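Long-range contacts in C2 toxin component I (Clostridium botulinum, PDB 2J3X), which serves as the enzymatic half of a binary toxin, an ADP-ribosyltransferase that probably transfers ADP-ribose from NAD to actin, as in its family: residues Phe363-Arg368 against Val419-Glu424; Gln139-Phe144 against Lys399-Thr404; Leu295-Arg300 against Leu367-Gly372. The protein carries 2 engineered substitutions. All blocks are in the same frame, centred on the assembly; numbering follows the deposited sequence.

Contacts 1 and 3 build one sheet: strand 363-369 pairs with 414-426 in contact 1 and with 295-301 in contact 3, the two centres lying about 9 Å apart and sharing L367 and R368. Contact 2, centred about 8 Å from contact 1 and about 12 Å from contact 3, joins this sheet to the other ADP-ribosyltransferase-like domain. R368 ties all three together, its NH1 lying 2.8 Å from Q139 OE1 of contact 2. R402 of contact 2 likewise pairs with D422 of contact 1. Glycerol, probably from the crystallisation liquor, comes within about 3 Å (nearest atoms) of F365, F144 and R299. The molecule on R299 is consistent with the family's NAD pocket.

Contact 1: residues Phe363-Arg368 against Val419-Glu424; sequences FIFRLR and VVIDAE
From F363 opposite V419 to L367 opposite A423, two parallel strands run in register, their segment axes 4.5 Å apart at 28°, joined by backbone bonds such as I421 N to I364 O (2.7 Å). On the apolar face, I421 CD1 comes to 4.0 Å from F363 CB, at the edge of that ring, and also lies over one face of the F365 ring, offset toward the rim. The other branch, I421 CG2, meets F365 CE1 at 3.7 Å. V419 lies beside F363 and points the same way, CG2 against CD2 (3.7 Å). This pairing joins the second and central strands of the five-stranded mixed sheet of the C-terminal ADP-ribosyltransferase domain. On the other face R366 has CG anti to the backbone N (chi1 177°) and a chain extended from CG to NE, so that its CD passes V420 CG1 at 3.8 Å. Its NH1 makes a salt bridge to D422 OD1 (2.8 Å) on the syn side, 30° out of the carboxylate plane. One water joins D422 OD1 to R366 O; D422 also pairs with R402, and R366 NE with D220. R368 NH1 and E424 OE1 form only a long ion pair (3.8 Å), and Q139 bonds to both.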
loop_
_atom_site.group_PDB
_atom_site.type_symbol
_atom_site.label_atom_id
_atom_site.label_comp_id
_atom_site.label_asym_id
_atom_site.label_seq_id
_atom_site.Cartn_x
_atom_site.Cartn_y
_atom_site.Cartn_z
ATOM N N PHE A 363 6.460 -5.960 -11.222
ATOM C CA PHE A 363 6.532 -4.528 -10.851
ATOM C C PHE A 363 5.095 -3.991 -10.747
ATOM O O PHE A 363 4.439 -3.743 -11.751
ATOM C CB PHE A 363 7.405 -3.737 -11.843
ATOM C CG PHE A 363 8.824 -4.277 -11.928
ATOM C CD1 PHE A 363 9.139 -5.323 -12.823
ATOM C CD2 PHE A 363 9.814 -3.781 -11.102
ATOM C CE1 PHE A 363 10.437 -5.859 -12.905
ATOM C CE2 PHE A 363 11.159 -4.303 -11.159
ATOM C CZ PHE A 363 11.472 -5.363 -12.092
ATOM N N ILE A 364 4.614 -3.862 -9.507
ATOM C CA ILE A 364 3.195 -3.569 -9.295
ATOM C C ILE A 364 3.075 -2.084 -8.969
ATOM O O ILE A 364 3.384 -1.696 -7.870
ATOM C CB ILE A 364 2.661 -4.366 -8.102
ATOM C CG1 ILE A 364 2.927 -5.883 -8.223
ATOM C CG2 ILE A 364 1.155 -4.019 -7.858
ATOM C CD1 ILE A 364 3.035 -6.612 -6.834
ATOM N N PHE A 365 2.611 -1.274 -9.912
ATOM C CA PHE A 365 2.376 0.139 -9.624
ATOM C C PHE A 365 1.092 0.265 -8.847
ATOM O O PHE A 365 0.047 -0.202 -9.305
ATOM C CB PHE A 365 2.299 1.011 -10.841
ATOM C CG PHE A 365 3.665 1.365 -11.386
ATOM C CD1 PHE A 365 4.382 2.426 -10.864
ATOM C CD2 PHE A 365 4.230 0.581 -12.381
ATOM C CE1 PHE A 365 5.661 2.768 -11.385
ATOM C CE2 PHE A 365 5.515 0.918 -12.897
ATOM C CZ PHE A 365 6.213 2.010 -12.374
ATOM N N ARG A 366 1.231 0.826 -7.641
ATOM C CA ARG A 366 0.078 1.084 -6.752
ATOM C C ARG A 366 -0.105 2.608 -6.885
ATOM O O ARG A 366 0.539 3.401 -6.206
ATOM C CB ARG A 366 0.437 0.576 -5.325
ATOM C CG ARG A 366 -0.735 0.891 -4.311
ATOM C CD ARG A 366 -0.539 0.153 -3.021
ATOM N NE ARG A 366 -1.614 0.523 -2.085
ATOM C CZ ARG A 366 -1.471 1.370 -1.053
ATOM N NH1 ARG A 366 -0.275 1.910 -0.789
ATOM N NH2 ARG A 366 -2.552 1.640 -0.259
ATOM N N LEU A 367 -0.967 3.019 -7.815
ATOM C CA LEU A 367 -1.031 4.414 -8.259
ATOM C C LEU A 367 -2.101 5.130 -7.452
ATOM O O LEU A 367 -3.237 4.687 -7.440
ATOM C CB LEU A 367 -1.465 4.502 -9.753
ATOM C CG LEU A 367 -0.452 3.771 -10.649
ATOM C CD1 LEU A 367 -0.973 3.717 -12.074
ATOM C CD2 LEU A 367 0.909 4.492 -10.568
ATOM N N ARG A 368 -1.752 6.237 -6.814
ATOM C CA ARG A 368 -2.787 7.072 -6.213
ATOM C C ARG A 368 -3.426 7.941 -7.281
ATOM O O ARG A 368 -2.764 8.802 -7.874
ATOM C CB ARG A 368 -2.182 7.914 -5.060
ATOM C CG ARG A 368 -3.258 8.912 -4.431
ATOM C CD ARG A 368 -2.538 9.836 -3.402
ATOM N NE ARG A 368 -1.850 8.979 -2.418
ATOM C CZ ARG A 368 -0.674 9.238 -1.817
ATOM N NH1 ARG A 368 -0.009 10.338 -2.080
ATOM N NH2 ARG A 368 -0.130 8.334 -0.968
ATOM N N VAL A 419 7.453 -6.369 -6.274
ATOM C CA VAL A 419 7.588 -5.089 -5.530
ATOM C C VAL A 419 6.333 -4.287 -5.755
ATOM O O VAL A 419 5.875 -4.114 -6.926
ATOM C CB VAL A 419 8.853 -4.284 -5.976
ATOM C CG1 VAL A 419 10.195 -4.949 -5.429
ATOM C CG2 VAL A 419 8.853 -4.015 -7.542
ATOM N N VAL A 420 5.825 -3.691 -4.648
ATOM C CA VAL A 420 4.686 -2.777 -4.750
ATOM C C VAL A 420 5.211 -1.348 -4.758
ATOM O O VAL A 420 5.843 -0.917 -3.783
ATOM C CB VAL A 420 3.758 -3.030 -3.509
ATOM C CG1 VAL A 420 2.569 -2.034 -3.494
ATOM C CG2 VAL A 420 3.263 -4.523 -3.562
ATOM N N ILE A 421 4.963 -0.665 -5.870
ATOM C CA ILE A 421 5.581 0.617 -6.143
ATOM C C ILE A 421 4.503 1.696 -5.909
ATOM O O ILE A 421 3.633 1.945 -6.766
ATOM C CB ILE A 421 6.109 0.653 -7.605
ATOM C CG1 ILE A 421 7.164 -0.479 -7.802
ATOM C CG2 ILE A 421 6.747 2.053 -7.888
ATOM C CD1 ILE A 421 7.561 -0.623 -9.298
ATOM N N ASP A 422 4.573 2.370 -4.759
ATOM C CA ASP A 422 3.620 3.438 -4.460
ATOM C C ASP A 422 4.032 4.675 -5.239
ATOM O O ASP A 422 5.172 5.146 -5.134
ATOM C CB ASP A 422 3.702 3.799 -2.946
ATOM C CG ASP A 422 2.964 2.802 -2.068
ATOM O OD1 ASP A 422 1.913 2.302 -2.516
ATOM O OD2 ASP A 422 3.380 2.583 -0.919
ATOM N N ALA A 423 3.094 5.246 -5.983
ATOM C CA ALA A 423 3.390 6.444 -6.741
ATOM C C ALA A 423 2.200 7.398 -6.713
ATOM O O ALA A 423 1.047 6.974 -6.625
ATOM C CB ALA A 423 3.764 6.133 -8.156
ATOM N N GLU A 424 2.528 8.673 -6.836
ATOM C CA GLU A 424 1.489 9.767 -6.779
ATOM C C GLU A 424 1.593 10.587 -8.057
ATOM O O GLU A 424 2.659 10.601 -8.716
ATOM C CB GLU A 424 1.767 10.669 -5.567
ATOM C CG GLU A 424 3.139 11.451 -5.729
ATOM C CD GLU A 424 3.536 12.331 -4.557
ATOM O OE1 GLU A 424 2.810 12.385 -3.509
ATOM O OE2 GLU A 424 4.624 12.950 -4.731
HETATM O O HOH W 1 1.374 4.258 0.621
HETATM O O HOH W 2 0.299 4.685 -3.605
#

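Contact 2: residues Gln139-Phe144 against Lys399-Thr404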
loop_
_atom_site.group_PDB
_atom_site.type_symbol
_atom_site.label_atom_id
_atom_site.label_comp_id
_atom_site.label_asym_id
_atom_site.label_seq_id
_atom_site.Cartn_x
_atom_site.Cartn_y
_atom_site.Cartn_z
ATOM N N GLN A 139 2.536 13.029 3.258
ATOM C CA GLN A 139 2.541 11.863 2.391
ATOM C C GLN A 139 1.808 10.750 3.118
ATOM O O GLN A 139 1.651 10.805 4.347
ATOM C CB GLN A 139 3.995 11.418 2.090
ATOM C CG GLN A 139 4.058 10.216 1.110
ATOM C CD GLN A 139 3.359 10.515 -0.189
ATOM O OE1 GLN A 139 2.167 10.233 -0.350
ATOM N NE2 GLN A 139 4.083 11.152 -1.115
ATOM N N GLU A 140 1.312 9.751 2.391
ATOM C CA GLU A 140 0.496 8.710 3.047
ATOM C C GLU A 140 1.097 7.345 2.806
ATOM O O GLU A 140 1.310 6.929 1.636
ATOM C CB GLU A 140 -0.924 8.774 2.503
ATOM C CG GLU A 140 -1.890 7.808 3.202
ATOM C CD GLU A 140 -3.334 8.104 2.837
ATOM O OE1 GLU A 140 -3.596 8.536 1.683
ATOM O OE2 GLU A 140 -4.211 7.896 3.698
ATOM N N TYR A 141 1.402 6.648 3.895
ATOM C CA TYR A 141 2.168 5.384 3.825
ATOM C C TYR A 141 1.354 4.239 4.381
ATOM O O TYR A 141 1.077 4.182 5.580
ATOM C CB TYR A 141 3.429 5.521 4.670
ATOM C CG TYR A 141 4.340 6.614 4.163
ATOM C CD1 TYR A 141 5.198 6.403 3.076
ATOM C CD2 TYR A 141 4.354 7.885 4.809
ATOM C CE1 TYR A 141 6.049 7.436 2.628
ATOM C CE2 TYR A 141 5.185 8.901 4.377
ATOM C CZ TYR A 141 6.049 8.670 3.291
ATOM O OH TYR A 141 6.888 9.687 2.863
ATOM N N THR A 142 0.968 3.292 3.524
ATOM C CA THR A 142 0.090 2.230 3.971
ATOM C C THR A 142 0.839 1.068 4.618
ATOM O O THR A 142 1.862 0.561 4.083
ATOM C CB THR A 142 -0.700 1.700 2.727
ATOM O OG1 THR A 142 -1.282 2.831 2.070
ATOM C CG2 THR A 142 -1.776 0.647 3.123
ATOM N N LYS A 143 0.309 0.593 5.757
ATOM C CA LYS A 143 0.761 -0.629 6.371
ATOM C C LYS A 143 -0.140 -1.757 5.857
ATOM O O LYS A 143 -1.284 -1.884 6.246
ATOM C CB LYS A 143 0.658 -0.510 7.908
ATOM C CG LYS A 143 1.311 -1.736 8.619
ATOM C CD LYS A 143 2.835 -1.570 8.756
ATOM C CE LYS A 143 3.436 -2.756 9.510
ATOM N NZ LYS A 143 4.912 -2.485 9.517
ATOM N N PHE A 144 0.376 -2.539 4.906
ATOM C CA PHE A 144 -0.454 -3.583 4.304
ATOM C C PHE A 144 -0.852 -4.683 5.271
ATOM O O PHE A 144 -1.979 -5.200 5.178
ATOM C CB PHE A 144 0.275 -4.176 3.081
ATOM C CG PHE A 144 0.631 -3.150 2.067
ATOM C CD1 PHE A 144 -0.363 -2.450 1.336
ATOM C CD2 PHE A 144 1.983 -2.869 1.819
ATOM C CE1 PHE A 144 0.020 -1.488 0.343
ATOM C CE2 PHE A 144 2.370 -1.919 0.853
ATOM C CZ PHE A 144 1.387 -1.219 0.129
ATOM N N LYS A 399 5.285 10.023 -9.591
ATOM C CA LYS A 399 6.536 10.024 -8.864
ATOM C C LYS A 399 6.432 8.896 -7.843
ATOM O O LYS A 399 5.460 8.834 -7.095
ATOM C CB LYS A 399 6.732 11.364 -8.114
ATOM C CG LYS A 399 8.046 11.407 -7.364
ATOM C CD LYS A 399 8.430 12.919 -7.076
ATOM C CE LYS A 399 9.382 13.053 -5.889
ATOM N NZ LYS A 399 10.854 12.983 -6.229
ATOM N N ILE A 400 7.393 7.958 -7.861
ATOM C CA ILE A 400 7.469 6.912 -6.887
ATOM C C ILE A 400 7.914 7.444 -5.564
ATOM O O ILE A 400 8.931 8.140 -5.487
ATOM C CB ILE A 400 8.541 5.846 -7.346
ATOM C CG1 ILE A 400 8.064 5.332 -8.730
ATOM C CG2 ILE A 400 8.674 4.742 -6.331
ATOM C CD1 ILE A 400 9.124 4.359 -9.438
ATOM N N PHE A 401 7.153 7.116 -4.528
ATOM C CA PHE A 401 7.566 7.557 -3.199
ATOM C C PHE A 401 7.845 6.428 -2.230
ATOM O O PHE A 401 8.370 6.682 -1.130
ATOM C CB PHE A 401 6.556 8.625 -2.671
ATOM C CG PHE A 401 5.205 8.060 -2.337
ATOM C CD1 PHE A 401 4.981 7.419 -1.050
ATOM C CD2 PHE A 401 4.157 8.119 -3.275
ATOM C CE1 PHE A 401 3.698 6.857 -0.747
ATOM C CE2 PHE A 401 2.865 7.543 -2.961
ATOM C CZ PHE A 401 2.662 6.908 -1.729
ATOM N N ARG A 402 7.546 5.171 -2.583
ATOM C CA ARG A 402 7.976 4.059 -1.733
ATOM C C ARG A 402 7.834 2.787 -2.550
ATOM O O ARG A 402 6.976 2.699 -3.434
ATOM C CB ARG A 402 7.049 3.962 -0.501
ATOM C CG ARG A 402 7.479 2.886 0.507
ATOM C CD ARG A 402 6.536 2.923 1.761
ATOM N NE ARG A 402 5.179 2.469 1.391
ATOM C CZ ARG A 402 4.287 1.919 2.235
ATOM N NH1 ARG A 402 4.560 1.812 3.546
ATOM N NH2 ARG A 402 3.129 1.446 1.745
ATOM N N ILE A 403 8.690 1.824 -2.251
ATOM C CA ILE A 403 8.702 0.551 -2.942
ATOM C C ILE A 403 8.864 -0.478 -1.878
ATOM O O ILE A 403 9.841 -0.480 -1.099
ATOM C CB ILE A 403 9.898 0.443 -3.960
ATOM C CG1 ILE A 403 9.754 1.506 -5.026
ATOM C CG2 ILE A 403 9.871 -0.959 -4.652
ATOM C CD1 ILE A 403 11.104 1.793 -5.763
ATOM N N THR A 404 7.889 -1.383 -1.835
ATOM C CA THR A 404 7.813 -2.412 -0.809
ATOM C C THR A 404 7.972 -3.829 -1.389
ATOM O O THR A 404 7.160 -4.230 -2.212
ATOM C CB THR A 404 6.415 -2.344 -0.148
ATOM O OG1 THR A 404 6.273 -1.029 0.463
ATOM C CG2 THR A 404 6.365 -3.375 0.956
HETATM O O HOH W 3 8.396 9.310 0.671
#
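The carbonyl oxygen of T142 is gripped end-on by both terminal nitrogens of R402 and lies in the guanidinium plane. NH2 of R402 approaches T142 O at 2.8 Å in the carbonyl plane, on a lone pair; NH1 of R402 comes to the same oxygen at 3.0 Å from above that plane, 44° out of it. The guanidinium has further partners, D422 OD2 for NH2 and E108 O for NH1, which would help to fix its rotation. T404 OG1 lies over one of its faces and Y141 CA over the opposite one, while F144 slides past the other way with CE2 3.6 Å from R402 NH2.

F401 carries the second half of the contact. Its CG lies between the backbone N and the carbonyl carbon, and its ring faces Q139. The Q139 side-chain amide stacks on this ring, the planes only 2° apart, with Q139 CD 3.5 Å above the ring plane and over the centre. The amide is held at both ends: Q139 OE1 accepts from E140 N (2.9 Å) and from R368 NH1, and Q139 NE2 bonds to E424 OE1. The F401 edge turns toward the Y141 face in an offset edge-to-face pair, planes at 75°, with Y141 CE1 3.8 Å from F401 CD1. A water joins Y141 OH to F401 O. F401 and R402 both face D422 in a classic beta bulge, so two consecutive side chains can point at segment 139-144.

The segment axes of strands 141-143 and 399-404 stay 9.3 Å apart, and side chains bridge them. Strand 141-143 is an outermost strand of the eight-stranded sheet, bonded to 191-203; strand 397-411 lies between 414-426 and 340-341 in the five-stranded sheet, so the contact joins the two ADP-ribosyltransferase-like domains.

Contact 3: residues Leu295-Arg300 against Leu367-Gly372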
loop_
_atom_site.group_PDB
_atom_site.type_symbol
_atom_site.label_atom_id
_atom_site.label_comp_id
_atom_site.label_asym_id
_atom_site.label_seq_id
_atom_site.Cartn_x
_atom_site.Cartn_y
_atom_site.Cartn_z
ATOM N N LEU A 295 -8.345 7.505 -4.871
ATOM C CA LEU A 295 -8.283 6.098 -4.613
ATOM C C LEU A 295 -7.118 5.459 -5.330
ATOM O O LEU A 295 -6.506 6.065 -6.173
ATOM C CB LEU A 295 -9.568 5.435 -5.038
ATOM C CG LEU A 295 -9.786 5.151 -6.502
ATOM C CD1 LEU A 295 -10.907 4.158 -6.661
ATOM C CD2 LEU A 295 -9.955 6.380 -7.340
ATOM N N ILE A 296 -6.863 4.214 -4.974
ATOM C CA ILE A 296 -5.735 3.450 -5.507
ATOM C C ILE A 296 -6.200 2.601 -6.712
ATOM O O ILE A 296 -7.162 1.845 -6.617
ATOM C CB ILE A 296 -5.141 2.550 -4.398
ATOM C CG1 ILE A 296 -4.521 3.439 -3.267
ATOM C CG2 ILE A 296 -4.147 1.513 -4.982
ATOM C CD1 ILE A 296 -3.233 4.232 -3.750
ATOM N N ALA A 297 -5.460 2.693 -7.825
ATOM C CA ALA A 297 -5.617 1.724 -8.881
ATOM C C ALA A 297 -4.222 1.095 -9.189
ATOM O O ALA A 297 -3.196 1.589 -8.737
ATOM C CB ALA A 297 -6.145 2.391 -10.114
ATOM N N TYR A 298 -4.220 -0.008 -9.924
ATOM C CA TYR A 298 -2.986 -0.821 -10.071
ATOM C C TYR A 298 -2.604 -0.988 -11.523
ATOM O O TYR A 298 -3.463 -1.088 -12.409
ATOM C CB TYR A 298 -3.245 -2.218 -9.476
ATOM C CG TYR A 298 -3.309 -2.158 -7.986
ATOM C CD1 TYR A 298 -2.129 -2.123 -7.224
ATOM C CD2 TYR A 298 -4.582 -2.065 -7.329
ATOM C CE1 TYR A 298 -2.167 -2.048 -5.809
ATOM C CE2 TYR A 298 -4.667 -1.981 -5.912
ATOM C CZ TYR A 298 -3.443 -1.959 -5.170
ATOM O OH TYR A 298 -3.436 -1.881 -3.803
ATOM N N ARG A 299 -1.299 -1.060 -11.775
ATOM C CA ARG A 299 -0.827 -1.392 -13.120
ATOM C C ARG A 299 0.472 -2.199 -12.962
ATOM O O ARG A 299 1.465 -1.671 -12.447
ATOM C CB ARG A 299 -0.526 -0.124 -13.849
ATOM C CG ARG A 299 -0.094 -0.338 -15.339
ATOM C CD ARG A 299 0.046 1.022 -15.999
ATOM N NE ARG A 299 0.810 0.900 -17.264
ATOM C CZ ARG A 299 0.340 0.379 -18.387
ATOM N NH1 ARG A 299 -0.914 -0.072 -18.456
ATOM N NH2 ARG A 299 1.136 0.300 -19.460
ATOM N N ARG A 300 0.413 -3.466 -13.387
ATOM C CA ARG A 300 1.556 -4.365 -13.255
ATOM C C ARG A 300 2.325 -4.354 -14.578
ATOM O O ARG A 300 1.699 -4.432 -15.643
ATOM C CB ARG A 300 1.067 -5.778 -12.986
ATOM C CG ARG A 300 0.652 -6.021 -11.492
ATOM C CD ARG A 300 -0.014 -7.404 -11.364
ATOM N NE ARG A 300 -0.191 -7.802 -9.966
ATOM C CZ ARG A 300 0.699 -8.505 -9.268
ATOM N NH1 ARG A 300 1.911 -8.873 -9.784
ATOM N NH2 ARG A 300 0.437 -8.767 -8.023
ATOM N N LEU A 367 -0.967 3.019 -7.815
ATOM C CA LEU A 367 -1.031 4.414 -8.259
ATOM C C LEU A 367 -2.101 5.130 -7.452
ATOM O O LEU A 367 -3.237 4.687 -7.440
ATOM C CB LEU A 367 -1.465 4.502 -9.753
ATOM C CG LEU A 367 -0.452 3.771 -10.649
ATOM C CD1 LEU A 367 -0.973 3.717 -12.074
ATOM C CD2 LEU A 367 0.909 4.492 -10.568
ATOM N N ARG A 368 -1.752 6.237 -6.814
ATOM C CA ARG A 368 -2.787 7.072 -6.213
ATOM C C ARG A 368 -3.426 7.941 -7.281
ATOM O O ARG A 368 -2.764 8.802 -7.874
ATOM C CB ARG A 368 -2.182 7.914 -5.060
ATOM C CG ARG A 368 -3.258 8.912 -4.431
ATOM C CD ARG A 368 -2.538 9.836 -3.402
ATOM N NE ARG A 368 -1.850 8.979 -2.418
ATOM C CZ ARG A 368 -0.674 9.238 -1.817
ATOM N NH1 ARG A 368 -0.009 10.338 -2.080
ATOM N NH2 ARG A 368 -0.130 8.334 -0.968
ATOM N N LEU A 369 -4.719 7.728 -7.522
ATOM C CA LEU A 369 -5.444 8.559 -8.476
ATOM C C LEU A 369 -6.123 9.631 -7.681
ATOM O O LEU A 369 -7.053 9.335 -6.973
ATOM C CB LEU A 369 -6.499 7.715 -9.235
ATOM C CG LEU A 369 -5.879 6.480 -9.962
ATOM C CD1 LEU A 369 -6.975 5.741 -10.825
ATOM C CD2 LEU A 369 -4.628 6.843 -10.810
ATOM N N SER A 370 -5.654 10.873 -7.785
ATOM C CA SER A 370 -6.173 11.918 -6.915
ATOM C C SER A 370 -7.472 12.498 -7.482
ATOM O O SER A 370 -7.684 12.512 -8.692
ATOM C CB SER A 370 -5.115 13.046 -6.794
ATOM O OG SER A 370 -3.932 12.576 -6.124
ATOM N N GLU A 371 -8.317 13.061 -6.608
ATOM C CA GLU A 371 -9.516 13.712 -7.092
ATOM C C GLU A 371 -9.238 14.700 -8.245
ATOM O O GLU A 371 -8.422 15.625 -8.071
ATOM C CB GLU A 371 -10.246 14.466 -5.944
ATOM C CG GLU A 371 -11.479 15.191 -6.463
ATOM C CD GLU A 371 -12.242 16.044 -5.440
ATOM O OE1 GLU A 371 -12.240 15.653 -4.280
ATOM O OE2 GLU A 371 -12.801 17.111 -5.865
ATOM N N GLY A 372 -9.931 14.572 -9.376
ATOM C CA GLY A 372 -9.806 15.552 -10.428
ATOM C C GLY A 372 -8.868 15.002 -11.504
ATOM O O GLY A 372 -8.750 15.615 -12.566
#
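L295 with L369 and A297 with L367 form the two hydrogen-bonded pairs of an antiparallel strand pair, with I296 and R368 as the non-hydrogen-bonded pair between them. Two backbone bonds close each hydrogen-bonded pair. The shorter one in the first runs from L369 N to L295 O (2.8 Å). In the second it runs from L367 N to A297 O (2.8 Å). The segment axes run at 136° to each other, well short of antiparallel, and pairing across the two segments stops at A297. A CA-H...O contact from I296 CA to L367 O (3.4 Å) supplements these bonds.

Apolar contacts fall on both faces. On the face of L295, A297, L367 and L369, the A297 methyl meets L369 CD1 at 3.5 Å; chi1 of L369 (-56°) sets its CG beside the backbone N, 4.1 Å from A297 CB. L295 CD2 reaches L369 CB more loosely, at 4.2 Å. On the other face I296 turns its CD1 back over the neighbouring strand, 3.8 Å from R368 CA.

The polar ends bond elsewhere. R368, also held by Q139, forms a salt bridge through NE with E218 OE2. R299, after passing L367 with its CB, bonds through NH1 to S348 O and through NE to a glycerol. R299 and the S348-T349-S350 stretch match the R-S-E signature of ADP-ribosyltransferases, and R299 probably lines the NAD pocket.

Strand 295-301 is outermost in the five-stranded sheet, with 363-369 and then 414-426 inward. Backbone bonds also link I296 to L219 and Y298 to S350, while T349 of strand 347-350 packs on A297 and L367.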